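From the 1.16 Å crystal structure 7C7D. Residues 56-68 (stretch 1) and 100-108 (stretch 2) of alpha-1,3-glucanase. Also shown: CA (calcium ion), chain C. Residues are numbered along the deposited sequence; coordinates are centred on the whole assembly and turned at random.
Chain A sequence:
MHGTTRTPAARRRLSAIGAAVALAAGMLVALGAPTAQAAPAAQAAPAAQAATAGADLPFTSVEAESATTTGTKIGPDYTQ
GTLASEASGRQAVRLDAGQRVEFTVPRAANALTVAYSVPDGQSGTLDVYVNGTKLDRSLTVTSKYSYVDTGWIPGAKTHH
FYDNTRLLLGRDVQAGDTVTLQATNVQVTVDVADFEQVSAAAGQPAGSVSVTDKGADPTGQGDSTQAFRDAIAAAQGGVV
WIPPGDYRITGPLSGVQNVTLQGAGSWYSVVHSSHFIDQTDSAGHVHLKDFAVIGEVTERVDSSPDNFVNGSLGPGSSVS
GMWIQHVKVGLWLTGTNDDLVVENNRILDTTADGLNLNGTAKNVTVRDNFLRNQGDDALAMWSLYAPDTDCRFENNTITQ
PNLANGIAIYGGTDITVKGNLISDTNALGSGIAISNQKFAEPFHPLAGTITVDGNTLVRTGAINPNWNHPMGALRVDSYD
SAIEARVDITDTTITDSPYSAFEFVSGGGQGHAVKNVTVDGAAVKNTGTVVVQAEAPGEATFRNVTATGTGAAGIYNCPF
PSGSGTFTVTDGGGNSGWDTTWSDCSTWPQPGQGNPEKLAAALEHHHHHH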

ATOM      1  N   ASP A  56     -10.813   7.753  -4.271  1.00 16.27           N
ATOM      2  CA  ASP A  56     -11.176   8.982  -4.966  1.00 20.88           C
ATOM      3  C   ASP A  56     -10.050   9.969  -4.695  1.00 22.40           C
ATOM      4  O   ASP A  56      -9.925  10.499  -3.589  1.00 24.98           O
ATOM      5  N   LEU A  57      -9.206  10.197  -5.701  1.00 22.32           N
ATOM      6  CA  LEU A  57      -7.974  10.935  -5.512  1.00 22.77           C
ATOM      7  C   LEU A  57      -7.945  12.177  -6.389  1.00 20.67           C
ATOM      8  O   LEU A  57      -8.373  12.131  -7.545  1.00 22.64           O
ATOM      9  N   PRO A  58      -7.417  13.286  -5.875  1.00 21.18           N
ATOM     10  CA  PRO A  58      -7.339  14.523  -6.662  1.00 20.87           C
ATOM     11  C   PRO A  58      -6.114  14.566  -7.561  1.00 19.42           C
ATOM     12  O   PRO A  58      -5.608  15.651  -7.864  1.00 22.05           O
ATOM     13  N   PHE A  59      -5.606  13.404  -7.971  1.00 19.58           N
ATOM     14  CA  PHE A  59      -4.485  13.341  -8.898  1.00 18.17           C
ATOM     15  C   PHE A  59      -4.716  12.232  -9.914  1.00 17.85           C
ATOM     16  O   PHE A  59      -5.494  11.302  -9.687  1.00 19.86           O
ATOM     17  N   THR A  60      -4.011  12.339 -11.039  1.00 17.69           N
ATOM     18  CA  THR A  60      -4.009  11.311 -12.069  1.00 18.21           C
ATOM     19  C   THR A  60      -2.571  10.935 -12.382  1.00 17.31           C
ATOM     20  O   THR A  60      -1.719  11.813 -12.555  1.00 18.73           O
ATOM     21  N   SER A  61      -2.307   9.635 -12.445  1.00 17.16           N
ATOM     22  CA  SER A  61      -0.974   9.131 -12.734  1.00 17.90           C
ATOM     23  C   SER A  61      -0.806   8.904 -14.227  1.00 17.82           C
ATOM     24  O   SER A  61      -1.743   8.493 -14.916  1.00 21.09           O
ATOM     25  N   VAL A  62       0.396   9.179 -14.723  1.00 16.62           N
ATOM     26  CA  VAL A  62       0.773   8.888 -16.101  1.00 15.79           C
ATOM     27  C   VAL A  62       2.053   8.067 -16.060  1.00 14.33           C
ATOM     28  O   VAL A  62       3.070   8.520 -15.516  1.00 14.28           O
ATOM     29  N   GLU A  63       2.003   6.859 -16.612  1.00 14.22           N
ATOM     30  CA  GLU A  63       3.189   6.017 -16.643  1.00 13.74           C
ATOM     31  C   GLU A  63       4.238   6.648 -17.548  1.00 13.76           C
ATOM     32  O   GLU A  63       3.933   7.138 -18.638  1.00 14.47           O
ATOM     33  N   ALA A  64       5.491   6.627 -17.100  1.00 13.63           N
ATOM     34  CA  ALA A  64       6.553   7.219 -17.909  1.00 14.27           C
ATOM     35  C   ALA A  64       6.679   6.524 -19.256  1.00 14.08           C
ATOM     36  O   ALA A  64       6.984   7.169 -20.269  1.00 15.57           O
ATOM     37  N   GLU A  65       6.434   5.216 -19.290  1.00 14.22           N
ATOM     38  CA  GLU A  65       6.532   4.450 -20.520  1.00 14.87           C
ATOM     39  C   GLU A  65       5.439   4.806 -21.520  1.00 15.62           C
ATOM     40  O   GLU A  65       5.540   4.403 -22.680  1.00 18.25           O
ATOM     41  N   SER A  66       4.416   5.552 -21.104  1.00 14.68           N
ATOM     42  CA  SER A  66       3.378   6.045 -22.003  1.00 15.78           C
ATOM     43  C   SER A  66       3.653   7.458 -22.494  1.00 16.51           C
ATOM     44  O   SER A  66       2.861   7.998 -23.274  1.00 17.86           O
ATOM     45  N   ALA A  67       4.748   8.064 -22.061  1.00 16.78           N
ATOM     46  CA  ALA A  67       5.090   9.422 -22.435  1.00 17.66           C
ATOM     47  C   ALA A  67       6.136   9.402 -23.544  1.00 18.38           C
ATOM     48  O   ALA A  67       6.630   8.349 -23.947  1.00 21.99           O
ATOM     49  N   THR A  68       6.445  10.583 -24.068  1.00 17.83           N
ATOM     50  CA  THR A  68       7.389  10.703 -25.171  1.00 17.94           C
ATOM     51  C   THR A  68       8.777  10.933 -24.599  1.00 18.70           C
ATOM     52  O   THR A  68       8.960  11.815 -23.756  1.00 20.43           O
ATOM     53  N   ARG A 100      15.157  12.988 -21.676  1.00 20.95           N
ATOM     54  CA  ARG A 100      13.991  13.579 -21.075  1.00 21.36           C
ATOM     55  C   ARG A 100      12.802  12.678 -21.314  1.00 19.57           C
ATOM     56  O   ARG A 100      12.797  11.831 -22.211  1.00 18.98           O
ATOM     57  N   VAL A 101      11.792  12.871 -20.488  1.00 19.76           N
ATOM     58  CA  VAL A 101      10.498  12.260 -20.719  1.00 19.57           C
ATOM     59  C   VAL A 101       9.470  13.375 -20.658  1.00 19.73           C
ATOM     60  O   VAL A 101       9.479  14.183 -19.722  1.00 20.24           O
ATOM     61  N   GLU A 102       8.646  13.468 -21.694  1.00 19.99           N
ATOM     62  CA  GLU A 102       7.710  14.570 -21.872  1.00 21.17           C
ATOM     63  C   GLU A 102       6.305  14.025 -21.665  1.00 20.42           C
ATOM     64  O   GLU A 102       5.808  13.244 -22.486  1.00 20.03           O
ATOM     65  N   PHE A 103       5.673  14.430 -20.570  1.00 20.47           N
ATOM     66  CA  PHE A 103       4.337  13.977 -20.230  1.00 21.16           C
ATOM     67  C   PHE A 103       3.305  14.936 -20.795  1.00 22.70           C
ATOM     68  O   PHE A 103       3.477  16.156 -20.747  1.00 24.52           O
ATOM     69  N   THR A 104       2.216  14.380 -21.305  1.00 24.24           N
ATOM     70  CA  THR A 104       1.033  15.173 -21.594  1.00 25.47           C
ATOM     71  C   THR A 104       0.193  15.228 -20.324  1.00 24.82           C
ATOM     72  O   THR A 104      -0.192  14.188 -19.779  1.00 24.85           O
ATOM     73  N   VAL A 105      -0.058  16.439 -19.842  1.00 26.24           N
ATOM     74  CA  VAL A 105      -0.772  16.630 -18.578  1.00 26.85           C
ATOM     75  C   VAL A 105      -2.187  16.072 -18.710  1.00 27.25           C
ATOM     76  O   VAL A 105      -2.899  16.409 -19.676  1.00 28.05           O
ATOM     77  N   PRO A 106      -2.636  15.204 -17.797  1.00 27.59           N
ATOM     78  CA  PRO A 106      -3.952  14.569 -17.945  1.00 29.10           C
ATOM     79  C   PRO A 106      -5.120  15.360 -17.377  1.00 30.93           C
ATOM     80  O   PRO A 106      -6.274  15.022 -17.681  1.00 31.62           O
ATOM     81  N   ARG A 107      -4.863  16.394 -16.581  1.00 31.86           N
ATOM     82  CA  ARG A 107      -5.904  17.125 -15.869  1.00 33.39           C
ATOM     83  C   ARG A 107      -5.271  18.386 -15.301  1.00 32.35           C
ATOM     84  O   ARG A 107      -4.047  18.515 -15.248  1.00 32.94           O
ATOM     85  N   ALA A 108      -6.123  19.310 -14.859  1.00 34.05           N
ATOM     86  CA  ALA A 108      -5.639  20.508 -14.185  1.00 34.27           C
ATOM     87  C   ALA A 108      -4.779  20.117 -12.996  1.00 33.09           C
ATOM     88  O   ALA A 108      -5.173  19.282 -12.179  1.00 32.42           O
TER

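Packing of residues 56-68 against residues 100-108 in alpha-1,3-glucanase. The two strands, 59-63 and 100-104, run at 141° to each other with axes 8.5 Å apart at closest approach, too far for backbone pairing, so side chains fill the gap between them; together the two stretches bury 594 Å². The backbones come close at the far end of stretch 1, where Thr68 and Glu102 form an antiparallel hydrogen-bonded pair: Glu102 N donates to Thr68 O at 2.7 Å and Thr68 N to Glu102 O at 3.2 Å. Their side chains, Thr68 in m and Glu102 in t for both chi1 and chi2, lie on the same face of the sheet, with Thr68 CB 4.4 Å from Glu102 CB. The Thr68 carbonyl also meets the backbone just before Glu102, Val101 CA lying 3.4 Å from Thr68 O in a CA-H...O contact.

A broad bump of stretch 2 is the buried ring of Phe103 (chi1 m, chi2 -90°). Its CA-to-CB bond points sideways, but the ring reaches toward stretch 1 and fills a hollow lined by Val62, Ala64 and Ala67. Val62, in t, points toward stretch 2 and sets CG1 3.6 Å from Phe103 CD1; its carbonyl is close as well, Val62 O lying 3.4 Å from Phe103 CE1. At the ring tip, Ala64 CB is 4.1 Å from Phe103 CZ. The small methyl of Ala67 covers one ring face, its CB 4.2 Å from the centroid and 25° off the normal, a CH-pi contact. That same methyl is wedged against Val101 (chi1 p), with Ala67 CB 3.5 Å from Val101 CG2, and approaches the backbone at 3.3 Å from Glu102 O.

The turn that carries Ala67 into place is the 3-10 segment 64-66. Ala67 N donates to Ala64 O at 3.0 Å, while Glu63 O accepts both Ser66 N at 3.0 Å and Ser66 OG (chi1 p) at 2.8 Å. Glu63 and Glu65 point away from stretch 2 and bind the calcium ion instead: Glu63 OE2 at 2.3 Å from CA, and Glu65 OE1 and OE2 both at 2.5 Å from it, with four further ligand atoms elsewhere in the structure. Thus the side of this segment turned from the packing holds the metal.

Toward the start of strand 59-63, Pro106 supplies a second bump. Its CG, in a C-gamma endo ring, nestles between two methyls, 3.8 Å from Val62 CG2 and 3.8 Å from Thr60 CG2. Thr60, in m, thus offers a methyl to the proline and its hydroxyl to Arg107, whose NH2 donates to Thr60 OG1 at 2.9 Å and 162°, near the guanidinium plane. Arg107 (chi1 p, chi2 t, chi3 m) reaches along stretch 1 so that one guanidinium face lies against the backbone at Pro58 and Phe59, Arg107 NH1 being 3.7 Å from Pro58 C. Phe59 (p) and Ser61 (m) alternate with these inward residues and point away.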

ATOM      1  CB  ASP A  56     -12.511   9.493  -4.435  1.00 25.81           C
ATOM      2  CG  ASP A  56     -12.998  10.726  -5.160  1.00 33.12           C
ATOM      3  OD1 ASP A  56     -12.469  11.028  -6.249  1.00 36.48           O
ATOM      4  OD2 ASP A  56     -13.939  11.379  -4.653  1.00 36.66           O
ATOM      5  CB  LEU A  57      -6.768  10.064  -5.877  1.00 24.75           C
ATOM      6  CG  LEU A  57      -6.583   8.810  -5.026  1.00 25.98           C
ATOM      7  CD1 LEU A  57      -5.707   7.785  -5.736  1.00 26.32           C
ATOM      8  CD2 LEU A  57      -5.990   9.167  -3.664  1.00 26.40           C
ATOM      9  CB  PRO A  58      -7.242  15.598  -5.574  1.00 22.70           C
ATOM     10  CG  PRO A  58      -6.436  14.907  -4.497  1.00 23.06           C
ATOM     11  CD  PRO A  58      -6.915  13.473  -4.501  1.00 23.12           C
ATOM     12  CB  PHE A  59      -3.113  13.189  -8.200  1.00 17.60           C
ATOM     13  CG  PHE A  59      -2.873  11.845  -7.552  1.00 17.38           C
ATOM     14  CD1 PHE A  59      -2.392  10.766  -8.289  1.00 17.06           C
ATOM     15  CD2 PHE A  59      -3.066  11.682  -6.190  1.00 18.54           C
ATOM     16  CE1 PHE A  59      -2.141   9.541  -7.682  1.00 17.78           C
ATOM     17  CE2 PHE A  59      -2.817  10.458  -5.575  1.00 17.94           C
ATOM     18  CZ  PHE A  59      -2.357   9.387  -6.323  1.00 17.39           C
ATOM     19  CB  THR A  60      -4.719  11.806 -13.328  1.00 21.35           C
ATOM     20  OG1 THR A  60      -6.092  12.038 -13.016  1.00 24.50           O
ATOM     21  CG2 THR A  60      -4.636  10.774 -14.437  1.00 22.96           C
ATOM     22  CB  SER A  61      -0.730   7.821 -11.988  1.00 17.67           C
ATOM     23  OG  SER A  61      -0.849   8.008 -10.591  1.00 19.33           O
ATOM     24  CB  VAL A  62       0.983  10.169 -16.924  1.00 18.25           C
ATOM     25  CG1 VAL A  62       1.359   9.810 -18.361  1.00 19.32           C
ATOM     26  CG2 VAL A  62      -0.271  11.040 -16.890  1.00 20.39           C
ATOM     27  CB  GLU A  63       2.835   4.624 -17.158  1.00 13.34           C
ATOM     28  CG  GLU A  63       1.871   3.842 -16.274  1.00 13.16           C
ATOM     29  CD  GLU A  63       2.495   3.357 -14.975  1.00 13.98           C
ATOM     30  OE1 GLU A  63       1.730   2.839 -14.139  1.00 15.97           O
ATOM     31  OE2 GLU A  63       3.726   3.478 -14.794  1.00 12.90           O
ATOM     32  CB  ALA A  64       7.874   7.168 -17.146  1.00 15.83           C
ATOM     33  CB  GLU A  65       6.526   2.950 -20.200  1.00 15.45           C
ATOM     34  CG  GLU A  65       5.312   2.468 -19.387  1.00 14.55           C
ATOM     35  CD  GLU A  65       5.509   2.505 -17.868  1.00 13.27           C
ATOM     36  OE1 GLU A  65       6.269   3.354 -17.363  1.00 13.49           O
ATOM     37  OE2 GLU A  65       4.867   1.691 -17.167  1.00 13.55           O
ATOM     38  CB  SER A  66       2.004   6.002 -21.319  1.00 17.00           C
ATOM     39  OG  SER A  66       1.822   7.118 -20.461  1.00 19.37           O
ATOM     40  CB  ALA A  67       5.560  10.203 -21.207  1.00 18.16           C
ATOM     41  CB  THR A  68       6.981  11.868 -26.066  1.00 18.48           C
ATOM     42  OG1 THR A  68       5.645  11.641 -26.524  1.00 20.37           O
ATOM     43  CG2 THR A  68       7.921  11.981 -27.264  1.00 19.13           C
ATOM     44  CB  ARG A 100      13.725  14.979 -21.638  1.00 23.91           C
ATOM     45  CG  ARG A 100      13.517  15.004 -23.133  1.00 27.82           C
ATOM     46  CD  ARG A 100      13.551  16.425 -23.669  1.00 31.03           C
ATOM     47  NE  ARG A 100      14.101  16.523 -25.021  1.00 36.03           N
ATOM     48  CZ  ARG A 100      15.382  16.736 -25.307  1.00 39.98           C
ATOM     49  NH1 ARG A 100      16.273  16.878 -24.335  1.00 41.41           N
ATOM     50  NH2 ARG A 100      15.770  16.817 -26.572  1.00 40.81           N
ATOM     51  CB  VAL A 101      10.201  11.123 -19.723  1.00 19.70           C
ATOM     52  CG1 VAL A 101      10.333  11.602 -18.296  1.00 20.10           C
ATOM     53  CG2 VAL A 101       8.815  10.552 -19.968  1.00 20.56           C
ATOM     54  CB  GLU A 102       7.859  15.151 -23.275  1.00 25.61           C
ATOM     55  CG  GLU A 102       6.954  16.324 -23.559  1.00 32.31           C
ATOM     56  CD  GLU A 102       7.212  16.920 -24.926  1.00 39.38           C
ATOM     57  OE1 GLU A 102       8.215  16.534 -25.563  1.00 41.80           O
ATOM     58  OE2 GLU A 102       6.419  17.779 -25.355  1.00 42.38           O
ATOM     59  CB  PHE A 103       4.163  13.953 -18.712  1.00 20.27           C
ATOM     60  CG  PHE A 103       4.969  12.898 -18.015  1.00 19.78           C
ATOM     61  CD1 PHE A 103       4.444  11.637 -17.799  1.00 19.47           C
ATOM     62  CD2 PHE A 103       6.242  13.175 -17.553  1.00 20.02           C
ATOM     63  CE1 PHE A 103       5.183  10.667 -17.151  1.00 19.60           C
ATOM     64  CE2 PHE A 103       6.984  12.211 -16.903  1.00 19.53           C
ATOM     65  CZ  PHE A 103       6.454  10.956 -16.700  1.00 19.13           C
ATOM     66  CB  THR A 104       0.245  14.587 -22.761  1.00 27.49           C
ATOM     67  OG1 THR A 104       1.040  14.677 -23.950  1.00 30.16           O
ATOM     68  CG2 THR A 104      -1.048  15.367 -22.970  1.00 27.71           C
ATOM     69  CB  VAL A 105      -0.788  18.124 -18.218  1.00 27.93           C
ATOM     70  CG1 VAL A 105      -1.664  18.382 -17.030  1.00 28.10           C
ATOM     71  CG2 VAL A 105       0.630  18.605 -17.949  1.00 28.20           C
ATOM     72  CB  PRO A 106      -3.768  13.265 -17.155  1.00 28.89           C
ATOM     73  CG  PRO A 106      -2.846  13.665 -16.043  1.00 27.74           C
ATOM     74  CD  PRO A 106      -1.870  14.634 -16.674  1.00 26.83           C
ATOM     75  CB  ARG A 107      -6.452  16.290 -14.714  1.00 34.98           C
ATOM     76  CG  ARG A 107      -5.433  16.133 -13.588  1.00 36.37           C
ATOM     77  CD  ARG A 107      -5.873  15.125 -12.559  1.00 37.85           C
ATOM     78  NE  ARG A 107      -6.904  15.655 -11.675  1.00 39.78           N
ATOM     79  CZ  ARG A 107      -7.722  14.895 -10.958  1.00 41.14           C
ATOM     80  NH1 ARG A 107      -8.632  15.453 -10.173  1.00 40.75           N
ATOM     81  NH2 ARG A 107      -7.628  13.573 -11.028  1.00 41.22           N
ATOM     82  CB  ALA A 108      -6.819  21.343 -13.696  1.00 35.87           C
TER
HETATM   83 CA    CA C 701       5.845   2.634 -15.043  1.00 11.75          CA